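Long-range contacts in acetyl-CoA acetyltransferase A (Ascaris suum, PDB 6BJA), which probably catalyses acetyl transfer between acetyl-CoA molecules as a thiolase of lipid metabolism, and binds coenzyme A: residues S23-T29 with S124-A128; V40-I45 with A260-V264. All coordinates share one frame. Residues are numbered along the deposited sequence.

Contact 1. Residues S23-T29 with S124-A128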
ATOM      1  N   SER A  23      -3.585  22.957  12.647  1.00 18.22           N
ATOM      2  CA  SER A  23      -4.338  21.726  12.800  1.00 19.38           C
ATOM      3  C   SER A  23      -3.891  20.637  11.824  1.00 18.73           C
ATOM      4  O   SER A  23      -3.206  20.874  10.834  1.00 18.28           O
ATOM      5  CB  SER A  23      -5.823  21.992  12.612  1.00 23.71           C
ATOM      6  OG  SER A  23      -6.253  22.918  13.592  1.00 21.47           O
ATOM      7  N   PHE A  24      -4.288  19.414  12.128  1.00 18.71           N
ATOM      8  CA  PHE A  24      -3.989  18.275  11.277  1.00 19.16           C
ATOM      9  C   PHE A  24      -4.588  18.401   9.883  1.00 19.74           C
ATOM     10  O   PHE A  24      -5.789  18.672   9.744  1.00 20.80           O
ATOM     11  CB  PHE A  24      -4.517  17.045  11.996  1.00 18.82           C
ATOM     12  CG  PHE A  24      -4.248  15.738  11.320  1.00 17.49           C
ATOM     13  CD1 PHE A  24      -2.951  15.320  11.038  1.00 17.76           C
ATOM     14  CD2 PHE A  24      -5.293  14.877  11.045  1.00 24.40           C
ATOM     15  CE1 PHE A  24      -2.715  14.079  10.455  1.00 21.15           C
ATOM     16  CE2 PHE A  24      -5.067  13.632  10.467  1.00 27.96           C
ATOM     17  CZ  PHE A  24      -3.779  13.237  10.175  1.00 22.92           C
ATOM     18  N   ARG A  25      -3.748  18.196   8.863  1.00 19.04           N
ATOM     19  CA  ARG A  25      -4.155  18.269   7.462  1.00 19.72           C
ATOM     20  C   ARG A  25      -4.783  19.622   7.154  1.00 23.08           C
ATOM     21  O   ARG A  25      -5.788  19.706   6.454  1.00 24.90           O
ATOM     22  CB  ARG A  25      -5.136  17.148   7.110  1.00 21.44           C
ATOM     23  CG  ARG A  25      -4.659  15.728   7.429  1.00 24.75           C
ATOM     24  CD  ARG A  25      -3.465  15.324   6.602  1.00 21.21           C
ATOM     25  NE  ARG A  25      -3.707  15.424   5.166  1.00 24.83           N
ATOM     26  CZ  ARG A  25      -2.771  15.333   4.227  1.00 22.02           C
ATOM     27  NH1 ARG A  25      -1.498  15.101   4.547  1.00 23.00           N
ATOM     28  NH2 ARG A  25      -3.108  15.473   2.948  1.00 26.68           N
ATOM     29  N   SER A  26      -4.166  20.674   7.674  1.00 19.21           N
ATOM     30  CA  SER A  26      -4.652  22.039   7.493  1.00 19.28           C
ATOM     31  C   SER A  26      -3.625  22.892   6.755  1.00 21.23           C
ATOM     32  O   SER A  26      -2.969  22.426   5.821  1.00 21.23           O
ATOM     33  CB  SER A  26      -4.993  22.631   8.866  1.00 21.38           C
ATOM     34  OG  SER A  26      -5.691  23.866   8.740  1.00 21.80           O
ATOM     35  N   THR A  27      -3.495  24.142   7.180  1.00 20.73           N
ATOM     36  CA  THR A  27      -2.761  25.151   6.453  1.00 20.00           C
ATOM     37  C   THR A  27      -1.296  24.825   6.178  1.00 20.88           C
ATOM     38  O   THR A  27      -0.759  25.227   5.147  1.00 21.68           O
ATOM     39  CB  THR A  27      -2.854  26.468   7.229  1.00 18.89           C
ATOM     40  OG1 THR A  27      -4.245  26.770   7.471  1.00 23.11           O
ATOM     41  CG2 THR A  27      -2.194  27.612   6.469  1.00 24.05           C
ATOM     42  N   LEU A  28      -0.661  24.065   7.064  1.00 19.22           N
ATOM     43  CA  LEU A  28       0.749  23.746   6.893  1.00 18.61           C
ATOM     44  C   LEU A  28       0.991  22.382   6.250  1.00 20.76           C
ATOM     45  O   LEU A  28       2.122  21.932   6.215  1.00 17.61           O
ATOM     46  CB  LEU A  28       1.479  23.795   8.241  1.00 18.47           C
ATOM     47  CG  LEU A  28       1.473  25.145   8.957  1.00 19.64           C
ATOM     48  CD1 LEU A  28       2.239  25.019  10.255  1.00 18.30           C
ATOM     49  CD2 LEU A  28       2.066  26.246   8.079  1.00 20.26           C
ATOM     50  N   THR A  29      -0.040  21.733   5.725  1.00 18.74           N
ATOM     51  CA  THR A  29       0.144  20.397   5.138  1.00 19.02           C
ATOM     52  C   THR A  29       1.238  20.352   4.082  1.00 21.58           C
ATOM     53  O   THR A  29       1.989  19.390   4.000  1.00 20.92           O
ATOM     54  CB  THR A  29      -1.159  19.888   4.505  1.00 23.73           C
ATOM     55  OG1 THR A  29      -2.172  19.792   5.501  1.00 23.98           O
ATOM     56  CG2 THR A  29      -0.977  18.507   3.905  1.00 25.05           C
ATOM     57  N   SER A 124       5.683  17.549  11.728  1.00 15.52           N
ATOM     58  CA  SER A 124       4.591  17.645  10.775  1.00 14.87           C
ATOM     59  C   SER A 124       3.790  16.363  10.863  1.00 16.12           C
ATOM     60  O   SER A 124       4.052  15.393  10.140  1.00 16.56           O
ATOM     61  CB  SER A 124       5.094  17.845   9.359  1.00 16.53           C
ATOM     62  OG  SER A 124       4.012  17.953   8.449  1.00 17.27           O
ATOM     63  N   MET A 125       2.807  16.354  11.743  1.00 16.31           N
ATOM     64  CA  MET A 125       2.023  15.155  11.908  1.00 16.79           C
ATOM     65  C   MET A 125       1.120  14.941  10.693  1.00 17.83           C
ATOM     66  O   MET A 125       0.762  13.807  10.363  1.00 17.29           O
ATOM     67  CB  MET A 125       1.258  15.225  13.221  1.00 16.43           C
ATOM     68  CG  MET A 125       2.204  15.359  14.402  1.00 15.15           C
ATOM     69  SD  MET A 125       1.477  15.452  16.057  1.00 16.79           S
ATOM     70  CE  MET A 125       1.048  13.722  16.402  1.00 16.51           C
ATOM     71  N   SER A 126       0.823  16.025   9.974  1.00 16.90           N
ATOM     72  CA  SER A 126       0.082  15.936   8.725  1.00 17.33           C
ATOM     73  C   SER A 126       0.737  15.040   7.691  1.00 19.97           C
ATOM     74  O   SER A 126       0.062  14.504   6.824  1.00 20.42           O
ATOM     75  CB  SER A 126      -0.078  17.320   8.111  1.00 19.24           C
ATOM     76  OG  SER A 126      -0.928  18.137   8.908  1.00 19.81           O
ATOM     77  N   ASN A 127       2.062  14.943   7.737  1.00 17.42           N
ATOM     78  CA  ASN A 127       2.794  14.199   6.723  1.00 17.90           C
ATOM     79  C   ASN A 127       3.351  12.862   7.199  1.00 17.96           C
ATOM     80  O   ASN A 127       4.112  12.208   6.477  1.00 18.66           O
ATOM     81  CB  ASN A 127       3.913  15.075   6.190  1.00 17.78           C
ATOM     82  CG  ASN A 127       3.382  16.125   5.266  1.00 20.87           C
ATOM     83  OD1 ASN A 127       2.896  15.802   4.186  1.00 25.28           O
ATOM     84  ND2 ASN A 127       3.435  17.381   5.688  1.00 20.22           N
ATOM     85  N   ALA A 128       2.954  12.424   8.387  1.00 16.49           N
ATOM     86  CA  ALA A 128       3.317  11.089   8.856  1.00 18.57           C
ATOM     87  C   ALA A 128       2.644  10.048   7.964  1.00 17.98           C
ATOM     88  O   ALA A 128       1.432  10.114   7.731  1.00 20.14           O
ATOM     89  CB  ALA A 128       2.893  10.924  10.289  1.00 18.39           C
TER
HETATM   90  O   HOH W   1       0.476  15.477   2.641  1.00 35.50           O
HETATM   91  O   HOH W   2       3.270  20.448   8.353  1.00 19.53           O
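Phe24 brings the edge of its ring to Met125 O in the 3-10 segment 125-127, with CE1 3.5 Å from that oxygen; CE1 is also 3.8 Å from Ser126 CA. Beside it, Ser126 fits into the type II turn Ser23-Ser26. Its OG accepts a hydrogen bond from Arg25 N (2.8 Å, 156°) and is also hydrogen-bonded to Asp258 OD2 at the start of strand 257-267. Arg25, with all of its first three chi angles near -60°, curls its side chain back so that NH1 donates to Ser126 O (2.8 Å). A water bonded to Arg25 NH1 and Asn127 OD1 links the two side chains. The segments are loops that follow strands 11-23 and 116-124, which flank strand 257-267 in the sheet of the thiolase N-terminal half, and these loops lie near the ligand and the active site: the Phe24 side chain is about 5 Å from coenzyme A, and that of Met125 about 6 Å from His355, the predicted proton acceptor. Phe24 also packs on Arg134 of a second subunit. Farther along, Asn127 ND2 bridges the loops, donating to Thr29 O (3.0 Å, 168°) and to Ser124 OG (2.9 Å), while a second water connects Ser124 OG with Leu28 O.

Contact 2. Residues V40-I45 with A260-V264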
ATOM      1  N   VAL A  40      11.980  28.316  11.791  1.00 16.93           N
ATOM      2  CA  VAL A  40      12.283  28.771  13.142  1.00 14.98           C
ATOM      3  C   VAL A  40      13.786  28.875  13.396  1.00 17.14           C
ATOM      4  O   VAL A  40      14.224  29.711  14.186  1.00 16.33           O
ATOM      5  CB  VAL A  40      11.617  27.902  14.225  1.00 15.82           C
ATOM      6  CG1 VAL A  40      10.116  28.102  14.182  1.00 17.40           C
ATOM      7  CG2 VAL A  40      11.977  26.420  14.079  1.00 16.36           C
ATOM      8  N   THR A  41      14.591  28.067  12.706  1.00 15.75           N
ATOM      9  CA  THR A  41      16.024  28.166  12.877  1.00 15.52           C
ATOM     10  C   THR A  41      16.528  29.492  12.318  1.00 16.24           C
ATOM     11  O   THR A  41      17.282  30.191  12.977  1.00 16.23           O
ATOM     12  CB  THR A  41      16.741  26.980  12.199  1.00 15.91           C
ATOM     13  OG1 THR A  41      16.317  25.770  12.845  1.00 15.26           O
ATOM     14  CG2 THR A  41      18.253  27.080  12.316  1.00 16.69           C
ATOM     15  N   LYS A  42      16.109  29.825  11.110  1.00 15.94           N
ATOM     16  CA  LYS A  42      16.509  31.100  10.518  1.00 17.54           C
ATOM     17  C   LYS A  42      16.051  32.262  11.389  1.00 17.15           C
ATOM     18  O   LYS A  42      16.827  33.196  11.613  1.00 17.94           O
ATOM     19  CB  LYS A  42      15.959  31.236   9.105  1.00 16.71           C
ATOM     20  CG  LYS A  42      16.675  30.372   8.075  1.00 19.07           C
ATOM     21  CD  LYS A  42      16.054  30.604   6.705  1.00 24.07           C
ATOM     22  CE  LYS A  42      17.102  30.645   5.622  1.00 36.17           C
ATOM     23  NZ  LYS A  42      16.492  31.018   4.308  1.00 39.50           N
ATOM     24  N   GLU A  43      14.823  32.217  11.920  1.00 15.89           N
ATOM     25  CA  GLU A  43      14.364  33.399  12.658  1.00 15.72           C
ATOM     26  C   GLU A  43      15.038  33.453  14.029  1.00 16.65           C
ATOM     27  O   GLU A  43      15.351  34.518  14.526  1.00 16.84           O
ATOM     28  CB  GLU A  43      12.839  33.424  12.794  1.00 19.74           C
ATOM     29  CG  GLU A  43      12.329  34.718  13.420  1.00 31.78           C
ATOM     30  CD  GLU A  43      12.411  35.921  12.492  1.00 29.61           C
ATOM     31  OE1 GLU A  43      12.468  35.719  11.237  1.00 24.21           O
ATOM     32  OE2 GLU A  43      12.402  37.079  13.029  1.00 27.98           O
ATOM     33  N   ALA A  44      15.291  32.306  14.646  1.00 15.30           N
ATOM     34  CA  ALA A  44      16.001  32.304  15.921  1.00 15.48           C
ATOM     35  C   ALA A  44      17.420  32.876  15.783  1.00 15.83           C
ATOM     36  O   ALA A  44      17.897  33.577  16.671  1.00 16.92           O
ATOM     37  CB  ALA A  44      16.064  30.893  16.497  1.00 15.71           C
ATOM     38  N   ILE A  45      18.093  32.550  14.689  1.00 15.61           N
ATOM     39  CA  ILE A  45      19.424  33.084  14.402  1.00 15.32           C
ATOM     40  C   ILE A  45      19.318  34.605  14.220  1.00 16.00           C
ATOM     41  O   ILE A  45      20.077  35.340  14.840  1.00 17.74           O
ATOM     42  CB  ILE A  45      20.026  32.424  13.175  1.00 17.23           C
ATOM     43  CG1 ILE A  45      20.346  30.965  13.495  1.00 20.41           C
ATOM     44  CG2 ILE A  45      21.287  33.150  12.724  1.00 18.47           C
ATOM     45  CD1 ILE A  45      20.743  30.147  12.289  1.00 17.56           C
ATOM     46  N   ALA A 260       6.753  24.135  14.823  1.00 14.44           N
ATOM     47  CA  ALA A 260       8.161  24.103  15.213  1.00 13.65           C
ATOM     48  C   ALA A 260       8.494  25.238  16.175  1.00 14.89           C
ATOM     49  O   ALA A 260       7.781  26.234  16.264  1.00 13.88           O
ATOM     50  CB  ALA A 260       9.059  24.163  13.980  1.00 15.01           C
ATOM     51  N   ALA A 261       9.573  25.054  16.920  1.00 14.49           N
ATOM     52  CA  ALA A 261      10.018  26.045  17.891  1.00 14.81           C
ATOM     53  C   ALA A 261      11.513  25.918  18.086  1.00 15.46           C
ATOM     54  O   ALA A 261      12.038  24.808  18.060  1.00 15.61           O
ATOM     55  CB  ALA A 261       9.297  25.864  19.215  1.00 14.36           C
ATOM     56  N   ALA A 262      12.194  27.041  18.307  1.00 14.06           N
ATOM     57  CA  ALA A 262      13.657  27.055  18.368  1.00 14.54           C
ATOM     58  C   ALA A 262      14.201  28.087  19.325  1.00 17.93           C
ATOM     59  O   ALA A 262      13.627  29.180  19.462  1.00 17.21           O
ATOM     60  CB  ALA A 262      14.264  27.324  16.955  1.00 13.15           C
ATOM     61  N   CYS A 263      15.327  27.757  19.945  1.00 15.99           N
ATOM     62  CA  CYS A 263      16.089  28.704  20.758  1.00 17.90           C
ATOM     63  C   CYS A 263      17.548  28.680  20.366  1.00 18.82           C
ATOM     64  O   CYS A 263      18.105  27.608  20.113  1.00 17.60           O
ATOM     65  CB  CYS A 263      16.029  28.375  22.239  1.00 19.96           C
ATOM     66  SG  CYS A 263      14.417  28.333  22.997  1.00 21.16           S
ATOM     67  N   VAL A 264      18.186  29.847  20.341  1.00 16.51           N
ATOM     68  CA  VAL A 264      19.647  29.891  20.256  1.00 16.73           C
ATOM     69  C   VAL A 264      20.194  30.005  21.672  1.00 17.84           C
ATOM     70  O   VAL A 264      19.761  30.861  22.436  1.00 17.79           O
ATOM     71  CB  VAL A 264      20.129  31.063  19.383  1.00 17.21           C
ATOM     72  CG1 VAL A 264      21.632  31.267  19.492  1.00 16.97           C
ATOM     73  CG2 VAL A 264      19.752  30.814  17.962  1.00 18.89           C
TER
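Small side chains let helix and strand approach closely here: the axes of 40-45 and 260-264 come within 7.5 Å and run in the same general direction, at a signed crossing angle of -31°. On the strand, alternation directs the CA-to-CB bonds of Ala260, Ala262 and Val264 toward the helix and those of Ala261 and Cys263 away. The helix answers with Val40 and Ala44, one turn apart and both directed toward the strand. Val40 is the larger bump at the start of this segment. Its CG2 sits in the hollow between two methyls, 3.7 Å from Ala260 CB and 3.8 Å from Ala262 CB, and its CG1 lies 3.6 Å from Ala260 O. Next, Ala262 CB enters the shallow space between the helical residues, 3.7 Å from Val40 O and 4.0 Å from Ala44 CB. At the far end the sizes are exchanged: Ala44 is small, and Val264, with chi1 at 170°, fills the gap by placing CG2 4.0 Å from Ala44 CB, 3.6 Å from Ala44 O and 4.1 Å from Ile45 N. The contact is apolar and buries 287 Å² in total. This is helix-on-sheet packing within the layered thiolase fold. Strand 257-267 lies between strands 11-23 and 116-124, and helix 33-48 spreads over all three, since Val40 also touches Thr19 on the first and Thr41 touches Leu120 on the last.

In the fold
From the N terminus, strand 11-23 runs into the loop 23-29, the first half of contact 1, and the chain then enters helix 33-48, whose residues 40-45 open contact 2. Contact 1 closes first, when the chain emerges from strand 116-124 into 124-128 after 94 intervening residues. Contact 2 closes only at 260-264, after 214. The segments therefore alternate and the two closures cross rather than nest. Their centres are about 20 Å apart, with nearest atoms about 6 Å apart and not touching. Contact 1 joins loops at the ends of two strands, whereas contact 2 fixes the following helix to strand 257-267, which runs between those same two strands in the sheet.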